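Local coordinates for protein ElaA (Escherichia coli, PDB 5Z6N) that is probably an N-acetyltransferase of the GNAT superfamily, expected to transfer an acetyl group from acetyl-coenzyme A to an amine, at residues D40-I51 with A61-D69; G92-L100 with N122-I130. All blocks are in the same frame, centred on the assembly; numbering follows the deposited sequence.

Both contacts belong to the single GNAT domain and bear on its mixed sheet, with their centres about 18 Å apart on opposite sides of the chain's centre. Contact 1 comes first along the chain and is local, pairing the neighbouring strands 49-54 and 59-67 and adding the acidic loop before them. Contact 2 follows in series and joins helix 91-106 to the short helix 121-124 and the start of strand 129-131. The two meet where Ile51, Ala63 and Ile65 of the hairpin pack against Leu95 and Thr99 of helix 91-106. That helix therefore bridges the N-terminal and C-terminal parts of the fold across one face of the sheet.

Contact 1 of 2, residues D40-I51 with A61-D69; sequences DGDDLTGDNRHI and AYARILKSD
In the mixed sheet of the GNAT domain, flanked by strands 3-8 and 75-82, strands 49-54 and 59-67 form an antiparallel beta hairpin in which Arg49 faces Ile65 and Ile51 faces Ala63 as hydrogen-bonded pairs, while Arg64 reaches into the acidic loop before the first strand. Ile51 N donates to Ala63 O at 2.9 Å and Ala63 N returns a bond to Ile51 O; the Arg49-Ile65 pair is looser, one of its two bonds being weak. Where the strand pairing runs out, Asn48 takes over: with CG anti to the carbonyl carbon (chi1 -67°), its OD1 accepts a nearly straight bond from Lys67 N, while its ND2 turns back to Asp42 O.

Arg64, paired with His50 at a non-hydrogen-bonded position, sends its extended chain off the sheet to meet Asp40 end-on. NH2 bonds OD2 at 2.9 Å and NH1 bonds OD1 at 3.2 Å, each on a syn lone pair, the two planes 13° apart. NH1 also donates to Asp43 OD1 at 3.0 Å, arriving from above that carboxylate plane. Asp42 CB lies over one guanidinium face, and its OD2 makes only a long, purely electrostatic pair with NH2. A methionine in place of Arg64 would probably leave Asp40 without its two-pronged mate and take from Asp43 OD1 one of its charged partners.

Arg24 shares Asp43, and Tyr18 of the second subunit bonds both Asp43 OD2 and Gly41 N, extending the network to the subunit interface. Arg64 and Arg24 probably offset the charges of Asp40 and Asp43, and the guanidinium is likely to fix the loop against the hairpin.

Contact 2 of 2, residues G92-L100 with N122-I130; sequences GQQLMSKTL and NFYQSFGFI
Met96 of helix 91-106 pushes its side chain among four aromatic rings of the segment 122-130, in an apolar junction between that helix and the helix-turn-strand unit of the GNAT domain. Its CB sits over one face of the Phe127 ring, 3.7 Å from the ring centroid, as a CH-pi contact. Beyond CB the chain bends at both chi2 and chi3 (-64° and -59°), which folds SD and CE toward Tyr124. SD meets that ring at its edge, 3.6 Å from Tyr124 CE1, in a Met-aromatic contact, and CE also approaches Phe129 CE1.

Phe123 swings its ring back to the helix because CG stands opposite the backbone N (chi1 164°). Its edge meets the main chain of Gly92 and Gln93, with CZ 3.7 Å from Gly92 C, and Met96 CG packs on CE2. Phe127 presents its own edge to Gln93 CA, 3.5 Å from CZ, while its CE2 lies over the rim of a Phe123 face. One turn beyond Met96, Leu100 CD1 touches both Phe127 CB and Phe129 CE1, each at 4.1 Å.

Strand 112-117 backs the cluster through Leu114, which touches Met96 and Phe129. Met146 of strand 143-148 packs on Tyr124 and Phe129, whereas Ile77 and Val80 of strand 75-82 support Leu100 and Tyr124, respectively, so both helical elements rest on the same sheet.

Contact 1 of 2, residues D40-I51 with A61-D69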
loop_
_atom_site.group_PDB
_atom_site.type_symbol
_atom_site.label_atom_id
_atom_site.label_comp_id
_atom_site.label_asym_id
_atom_site.label_seq_id
_atom_site.Cartn_x
_atom_site.Cartn_y
_atom_site.Cartn_z
ATOM N N ASP B 40 -3.828 3.018 -6.268
ATOM C CA ASP B 40 -4.909 3.245 -7.218
ATOM C C ASP B 40 -4.641 2.687 -8.610
ATOM O O ASP B 40 -5.493 2.842 -9.493
ATOM C CB ASP B 40 -5.204 4.747 -7.324
ATOM C CG ASP B 40 -3.970 5.566 -7.670
ATOM O OD1 ASP B 40 -2.923 4.976 -8.013
ATOM O OD2 ASP B 40 -4.049 6.810 -7.602
ATOM N N GLY B 41 -3.493 2.058 -8.839
ATOM C CA GLY B 41 -3.188 1.525 -10.155
ATOM C C GLY B 41 -2.211 2.379 -10.940
ATOM O O GLY B 41 -1.341 1.855 -11.642
ATOM N N ASP B 42 -2.323 3.700 -10.792
ATOM C CA ASP B 42 -1.560 4.666 -11.579
ATOM C C ASP B 42 -0.046 4.503 -11.478
ATOM O O ASP B 42 0.698 5.238 -12.137
ATOM C CB ASP B 42 -1.960 6.089 -11.184
ATOM C CG ASP B 42 -3.435 6.359 -11.384
ATOM O OD1 ASP B 42 -4.122 5.514 -11.997
ATOM O OD2 ASP B 42 -3.906 7.419 -10.921
ATOM N N ASP B 43 0.429 3.566 -10.663
ATOM C CA ASP B 43 1.864 3.449 -10.434
ATOM C C ASP B 43 2.607 2.589 -11.448
ATOM O O ASP B 43 3.765 2.882 -11.757
ATOM C CB ASP B 43 2.106 2.909 -9.023
ATOM C CG ASP B 43 1.618 3.861 -7.950
ATOM O OD1 ASP B 43 2.266 4.910 -7.752
ATOM O OD2 ASP B 43 0.589 3.562 -7.308
ATOM N N LEU B 44 1.980 1.541 -11.980
ATOM C CA LEU B 44 2.681 0.677 -12.922
ATOM C C LEU B 44 1.882 0.700 -14.215
ATOM O O LEU B 44 1.198 -0.278 -14.541
ATOM C CB LEU B 44 2.777 -0.745 -12.379
ATOM C CG LEU B 44 3.469 -0.889 -11.032
ATOM C CD1 LEU B 44 2.485 -1.439 -10.035
ATOM C CD2 LEU B 44 4.678 -1.785 -11.162
ATOM N N THR B 45 1.969 1.793 -14.967
ATOM C CA THR B 45 1.310 1.862 -16.261
ATOM C C THR B 45 1.917 3.038 -17.011
ATOM O O THR B 45 2.345 4.028 -16.409
ATOM C CB THR B 45 -0.223 1.958 -16.253
ATOM O OG1 THR B 45 -0.731 1.613 -17.551
ATOM C CG2 THR B 45 -0.679 3.360 -15.893
ATOM N N GLY B 46 1.968 2.898 -18.338
ATOM C CA GLY B 46 2.386 3.960 -19.234
ATOM C C GLY B 46 3.838 4.365 -19.116
ATOM O O GLY B 46 4.719 3.514 -18.953
ATOM N N ASP B 47 4.096 5.671 -19.212
ATOM C CA ASP B 47 5.431 6.242 -19.074
ATOM C C ASP B 47 5.638 6.885 -17.707
ATOM O O ASP B 47 6.393 7.857 -17.581
ATOM C CB ASP B 47 5.688 7.265 -20.182
ATOM C CG ASP B 47 7.083 7.156 -20.765
ATOM O OD1 ASP B 47 7.613 6.027 -20.838
ATOM O OD2 ASP B 47 7.646 8.198 -21.162
ATOM N N ASN B 48 4.973 6.367 -16.680
ATOM C CA ASN B 48 4.960 6.998 -15.371
ATOM C C ASN B 48 6.200 6.616 -14.577
ATOM O O ASN B 48 6.633 5.461 -14.592
ATOM C CB ASN B 48 3.698 6.609 -14.604
ATOM C CG ASN B 48 2.445 7.177 -15.234
ATOM O OD1 ASN B 48 2.507 8.110 -16.032
ATOM N ND2 ASN B 48 1.298 6.624 -14.871
ATOM N N ARG B 49 6.757 7.601 -13.877
ATOM C CA ARG B 49 8.023 7.467 -13.174
ATOM C C ARG B 49 7.821 7.752 -11.693
ATOM O O ARG B 49 6.847 8.394 -11.288
ATOM C CB ARG B 49 9.077 8.438 -13.734
ATOM C CG ARG B 49 8.982 8.666 -15.236
ATOM C CD ARG B 49 10.216 9.375 -15.776
ATOM N NE ARG B 49 11.430 8.931 -15.102
ATOM C CZ ARG B 49 12.276 8.045 -15.616
ATOM N NH1 ARG B 49 12.034 7.506 -16.802
ATOM N NH2 ARG B 49 13.360 7.683 -14.947
ATOM N N HIS B 50 8.767 7.279 -10.887
ATOM C CA HIS B 50 8.783 7.541 -9.455
ATOM C C HIS B 50 10.159 8.041 -9.038
ATOM O O HIS B 50 11.184 7.580 -9.554
ATOM C CB HIS B 50 8.418 6.291 -8.639
ATOM C CG HIS B 50 7.228 5.540 -9.164
ATOM N ND1 HIS B 50 7.278 4.761 -10.304
ATOM C CD2 HIS B 50 5.949 5.477 -8.718
ATOM C CE1 HIS B 50 6.085 4.235 -10.523
ATOM N NE2 HIS B 50 5.261 4.655 -9.577
ATOM N N ILE B 51 10.171 8.987 -8.104
ATOM C CA ILE B 51 11.396 9.590 -7.602
ATOM C C ILE B 51 11.468 9.330 -6.104
ATOM O O ILE B 51 10.516 9.619 -5.371
ATOM C CB ILE B 51 11.447 11.090 -7.936
ATOM C CG1 ILE B 51 11.556 11.238 -9.455
ATOM C CG2 ILE B 51 12.616 11.776 -7.223
ATOM C CD1 ILE B 51 11.313 12.602 -9.978
ATOM N N ALA B 61 11.891 10.519 1.112
ATOM C CA ALA B 61 11.378 11.499 0.165
ATOM C C ALA B 61 10.851 10.762 -1.056
ATOM O O ALA B 61 11.446 9.772 -1.487
ATOM C CB ALA B 61 12.460 12.505 -0.250
ATOM N N TYR B 62 9.745 11.252 -1.613
ATOM C CA TYR B 62 9.092 10.545 -2.705
ATOM C C TYR B 62 8.164 11.483 -3.461
ATOM O O TYR B 62 7.555 12.379 -2.870
ATOM C CB TYR B 62 8.297 9.336 -2.191
ATOM C CG TYR B 62 7.426 8.682 -3.249
ATOM C CD1 TYR B 62 7.931 7.678 -4.049
ATOM C CD2 TYR B 62 6.112 9.084 -3.456
ATOM C CE1 TYR B 62 7.167 7.084 -5.016
ATOM C CE2 TYR B 62 5.340 8.497 -4.424
ATOM C CZ TYR B 62 5.873 7.494 -5.202
ATOM O OH TYR B 62 5.114 6.890 -6.174
ATOM N N ALA B 63 8.049 11.248 -4.768
ATOM C CA ALA B 63 7.033 11.874 -5.601
ATOM C C ALA B 63 6.869 11.035 -6.859
ATOM O O ALA B 63 7.825 10.420 -7.338
ATOM C CB ALA B 63 7.394 13.319 -5.957
ATOM N N ARG B 64 5.645 10.997 -7.380
ATOM C CA ARG B 64 5.352 10.259 -8.597
ATOM C C ARG B 64 4.843 11.209 -9.673
ATOM O O ARG B 64 4.294 12.280 -9.386
ATOM C CB ARG B 64 4.330 9.132 -8.360
ATOM C CG ARG B 64 2.905 9.485 -8.746
ATOM C CD ARG B 64 1.958 8.299 -8.519
ATOM N NE ARG B 64 0.586 8.753 -8.378
ATOM C CZ ARG B 64 -0.434 7.943 -8.119
ATOM N NH1 ARG B 64 -0.231 6.637 -7.983
ATOM N NH2 ARG B 64 -1.664 8.425 -8.000
ATOM N N ILE B 65 5.036 10.791 -10.920
ATOM C CA ILE B 65 4.788 11.617 -12.090
ATOM C C ILE B 65 3.878 10.844 -13.032
ATOM O O ILE B 65 4.240 9.755 -13.494
ATOM C CB ILE B 65 6.099 11.991 -12.794
ATOM C CG1 ILE B 65 7.065 12.670 -11.821
ATOM C CG2 ILE B 65 5.822 12.857 -13.987
ATOM C CD1 ILE B 65 8.438 12.877 -12.404
ATOM N N LEU B 66 2.708 11.402 -13.325
ATOM C CA LEU B 66 1.764 10.784 -14.245
ATOM C C LEU B 66 1.876 11.434 -15.621
ATOM O O LEU B 66 1.836 12.665 -15.739
ATOM C CB LEU B 66 0.333 10.893 -13.714
ATOM C CG LEU B 66 0.125 10.429 -12.269
ATOM C CD1 LEU B 66 -1.320 10.565 -11.855
ATOM C CD2 LEU B 66 0.600 9.004 -12.063
ATOM N N LYS B 67 2.039 10.606 -16.650
ATOM C CA LYS B 67 2.042 11.042 -18.043
ATOM C C LYS B 67 0.840 10.359 -18.692
ATOM O O LYS B 67 0.932 9.226 -19.171
ATOM C CB LYS B 67 3.355 10.702 -18.747
ATOM C CG LYS B 67 3.348 11.027 -20.229
ATOM C CD LYS B 67 3.111 12.516 -20.457
ATOM C CE LYS B 67 2.624 12.784 -21.872
ATOM N NZ LYS B 67 1.161 13.078 -21.917
ATOM N N SER B 68 -0.254 11.058 -18.736
ATOM C CA SER B 68 -1.471 10.475 -19.195
ATOM C C SER B 68 -2.493 11.511 -19.632
ATOM O O SER B 68 -2.215 12.667 -19.649
ATOM C CB SER B 68 -2.075 9.590 -18.103
ATOM O OG SER B 68 -2.451 10.357 -16.973
ATOM N N ASP B 69 -3.701 11.097 -19.954
ATOM C CA ASP B 69 -4.053 9.706 -20.125
ATOM C C ASP B 69 -3.564 9.540 -21.507
ATOM O O ASP B 69 -4.334 9.566 -22.421
ATOM C CB ASP B 69 -5.579 9.493 -20.030
ATOM C CG ASP B 69 -6.144 9.669 -18.602
ATOM O OD1 ASP B 69 -5.373 9.677 -17.628
ATOM O OD2 ASP B 69 -7.366 9.767 -18.454
#

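Contact 2 of 2, residues G92-L100 with N122-I130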
loop_
_atom_site.group_PDB
_atom_site.type_symbol
_atom_site.label_atom_id
_atom_site.label_comp_id
_atom_site.label_asym_id
_atom_site.label_seq_id
_atom_site.Cartn_x
_atom_site.Cartn_y
_atom_site.Cartn_z
ATOM N N GLY B 92 12.599 18.967 0.911
ATOM C CA GLY B 92 11.426 19.135 0.068
ATOM C C GLY B 92 11.721 19.964 -1.167
ATOM O O GLY B 92 11.269 19.639 -2.269
ATOM N N GLN B 93 12.492 21.041 -1.000
ATOM C CA GLN B 93 12.940 21.827 -2.143
ATOM C C GLN B 93 13.817 21.002 -3.077
ATOM O O GLN B 93 13.813 21.228 -4.293
ATOM C CB GLN B 93 13.681 23.074 -1.648
ATOM C CG GLN B 93 14.523 23.794 -2.688
ATOM C CD GLN B 93 15.966 23.326 -2.690
ATOM O OE1 GLN B 93 16.603 23.245 -1.639
ATOM N NE2 GLN B 93 16.488 23.012 -3.871
ATOM N N GLN B 94 14.562 20.035 -2.535
ATOM C CA GLN B 94 15.390 19.182 -3.383
ATOM C C GLN B 94 14.542 18.176 -4.155
ATOM O O GLN B 94 14.784 17.935 -5.343
ATOM C CB GLN B 94 16.444 18.469 -2.537
ATOM C CG GLN B 94 17.645 19.332 -2.197
ATOM C CD GLN B 94 18.371 18.849 -0.958
ATOM O OE1 GLN B 94 18.805 19.646 -0.127
ATOM N NE2 GLN B 94 18.494 17.535 -0.823
ATOM N N LEU B 95 13.543 17.584 -3.498
ATOM C CA LEU B 95 12.662 16.637 -4.178
ATOM C C LEU B 95 11.936 17.299 -5.340
ATOM O O LEU B 95 11.854 16.740 -6.441
ATOM C CB LEU B 95 11.660 16.052 -3.180
ATOM C CG LEU B 95 10.408 15.374 -3.738
ATOM C CD1 LEU B 95 10.764 14.166 -4.585
ATOM C CD2 LEU B 95 9.464 14.990 -2.617
ATOM N N MET B 96 11.405 18.500 -5.111
ATOM C CA MET B 96 10.612 19.180 -6.129
ATOM C C MET B 96 11.449 19.509 -7.360
ATOM O O MET B 96 11.065 19.191 -8.490
ATOM C CB MET B 96 10.001 20.448 -5.536
ATOM C CG MET B 96 8.909 20.181 -4.525
ATOM S SD MET B 96 7.514 19.359 -5.309
ATOM C CE MET B 96 7.090 20.577 -6.556
ATOM N N SER B 97 12.606 20.141 -7.154
ATOM C CA SER B 97 13.421 20.587 -8.280
ATOM C C SER B 97 13.959 19.415 -9.095
ATOM O O SER B 97 14.105 19.530 -10.317
ATOM C CB SER B 97 14.567 21.462 -7.776
ATOM O OG SER B 97 15.229 20.842 -6.689
ATOM N N LYS B 98 14.265 18.289 -8.448
ATOM C CA LYS B 98 14.708 17.120 -9.200
ATOM C C LYS B 98 13.551 16.465 -9.942
ATOM O O LYS B 98 13.758 15.870 -11.007
ATOM C CB LYS B 98 15.389 16.123 -8.264
ATOM C CG LYS B 98 16.624 16.690 -7.586
ATOM C CD LYS B 98 17.422 15.615 -6.870
ATOM C CE LYS B 98 18.787 16.141 -6.441
ATOM N NZ LYS B 98 18.697 17.176 -5.370
ATOM N N THR B 99 12.333 16.570 -9.402
ATOM C CA THR B 99 11.157 16.026 -10.072
ATOM C C THR B 99 10.733 16.891 -11.251
ATOM O O THR B 99 10.211 16.369 -12.243
ATOM C CB THR B 99 10.005 15.868 -9.068
ATOM O OG1 THR B 99 10.406 14.983 -8.013
ATOM C CG2 THR B 99 8.773 15.282 -9.733
ATOM N N LEU B 100 10.964 18.201 -11.173
ATOM C CA LEU B 100 10.726 19.055 -12.330
ATOM C C LEU B 100 11.816 18.882 -13.381
ATOM O O LEU B 100 11.532 18.928 -14.581
ATOM C CB LEU B 100 10.621 20.515 -11.893
ATOM C CG LEU B 100 9.350 20.837 -11.107
ATOM C CD1 LEU B 100 9.407 22.256 -10.561
ATOM C CD2 LEU B 100 8.125 20.646 -11.992
ATOM N N ASN B 122 2.433 28.622 -0.980
ATOM C CA ASN B 122 3.579 29.506 -1.171
ATOM C C ASN B 122 4.869 28.743 -1.444
ATOM O O ASN B 122 5.810 29.323 -1.997
ATOM C CB ASN B 122 3.764 30.405 0.052
ATOM C CG ASN B 122 2.951 31.676 -0.035
ATOM O OD1 ASN B 122 2.133 31.960 0.838
ATOM N ND2 ASN B 122 3.165 32.447 -1.095
ATOM N N PHE B 123 4.936 27.466 -1.063
ATOM C CA PHE B 123 6.134 26.666 -1.295
ATOM C C PHE B 123 6.182 26.153 -2.729
ATOM O O PHE B 123 7.263 26.052 -3.318
ATOM C CB PHE B 123 6.190 25.512 -0.284
ATOM C CG PHE B 123 7.160 24.406 -0.645
ATOM C CD1 PHE B 123 8.464 24.449 -0.192
ATOM C CD2 PHE B 123 6.748 23.299 -1.372
ATOM C CE1 PHE B 123 9.361 23.443 -0.501
ATOM C CE2 PHE B 123 7.636 22.283 -1.680
ATOM C CZ PHE B 123 8.946 22.355 -1.240
ATOM N N TYR B 124 5.026 25.824 -3.303
ATOM C CA TYR B 124 4.983 25.433 -4.707
ATOM C C TYR B 124 5.049 26.637 -5.635
ATOM O O TYR B 124 5.537 26.515 -6.764
ATOM C CB TYR B 124 3.720 24.618 -5.000
ATOM C CG TYR B 124 3.682 23.278 -4.306
ATOM C CD1 TYR B 124 4.650 22.316 -4.559
ATOM C CD2 TYR B 124 2.672 22.969 -3.402
ATOM C CE1 TYR B 124 4.619 21.084 -3.926
ATOM C CE2 TYR B 124 2.632 21.741 -2.767
ATOM C CZ TYR B 124 3.607 20.801 -3.033
ATOM O OH TYR B 124 3.568 19.575 -2.403
ATOM N N GLN B 125 4.561 27.800 -5.190
ATOM C CA GLN B 125 4.719 29.017 -5.978
ATOM C C GLN B 125 6.175 29.449 -6.085
ATOM O O GLN B 125 6.508 30.237 -6.976
ATOM C CB GLN B 125 3.888 30.155 -5.384
ATOM C CG GLN B 125 2.416 30.098 -5.743
ATOM C CD GLN B 125 1.587 31.137 -5.010
ATOM O OE1 GLN B 125 0.419 31.354 -5.330
ATOM N NE2 GLN B 125 2.188 31.791 -4.028
ATOM N N SER B 126 7.045 28.959 -5.201
ATOM C CA SER B 126 8.473 29.233 -5.293
ATOM C C SER B 126 9.176 28.341 -6.309
ATOM O O SER B 126 10.391 28.473 -6.494
ATOM C CB SER B 126 9.137 29.071 -3.923
ATOM O OG SER B 126 9.698 27.779 -3.773
ATOM N N PHE B 127 8.445 27.439 -6.962
ATOM C CA PHE B 127 8.984 26.597 -8.021
ATOM C C PHE B 127 8.392 26.925 -9.385
ATOM O O PHE B 127 8.694 26.232 -10.362
ATOM C CB PHE B 127 8.751 25.120 -7.697
ATOM C CG PHE B 127 9.560 24.621 -6.540
ATOM C CD1 PHE B 127 10.841 24.134 -6.736
ATOM C CD2 PHE B 127 9.043 24.634 -5.257
ATOM C CE1 PHE B 127 11.591 23.677 -5.675
ATOM C CE2 PHE B 127 9.788 24.178 -4.190
ATOM C CZ PHE B 127 11.064 23.698 -4.401
ATOM N N GLY B 128 7.552 27.954 -9.476
ATOM C CA GLY B 128 6.962 28.355 -10.734
ATOM C C GLY B 128 5.504 27.997 -10.912
ATOM O O GLY B 128 4.948 28.258 -11.985
ATOM N N PHE B 129 4.872 27.398 -9.908
ATOM C CA PHE B 129 3.455 27.086 -9.986
ATOM C C PHE B 129 2.618 28.316 -9.663
ATOM O O PHE B 129 3.023 29.185 -8.885
ATOM C CB PHE B 129 3.094 25.963 -9.012
ATOM C CG PHE B 129 3.688 24.630 -9.362
ATOM C CD1 PHE B 129 4.995 24.324 -9.017
ATOM C CD2 PHE B 129 2.932 23.673 -10.018
ATOM C CE1 PHE B 129 5.542 23.092 -9.333
ATOM C CE2 PHE B 129 3.472 22.439 -10.338
ATOM C CZ PHE B 129 4.781 22.150 -9.997
ATOM N N ILE B 130 1.439 28.385 -10.272
ATOM C CA ILE B 130 0.443 29.378 -9.887
ATOM C C ILE B 130 -0.900 28.669 -9.757
ATOM O O ILE B 130 -1.168 27.714 -10.499
ATOM C CB ILE B 130 0.372 30.545 -10.888
ATOM C CG1 ILE B 130 0.376 30.038 -12.334
ATOM C CG2 ILE B 130 1.525 31.515 -10.646
ATOM C CD1 ILE B 130 0.226 31.138 -13.383
#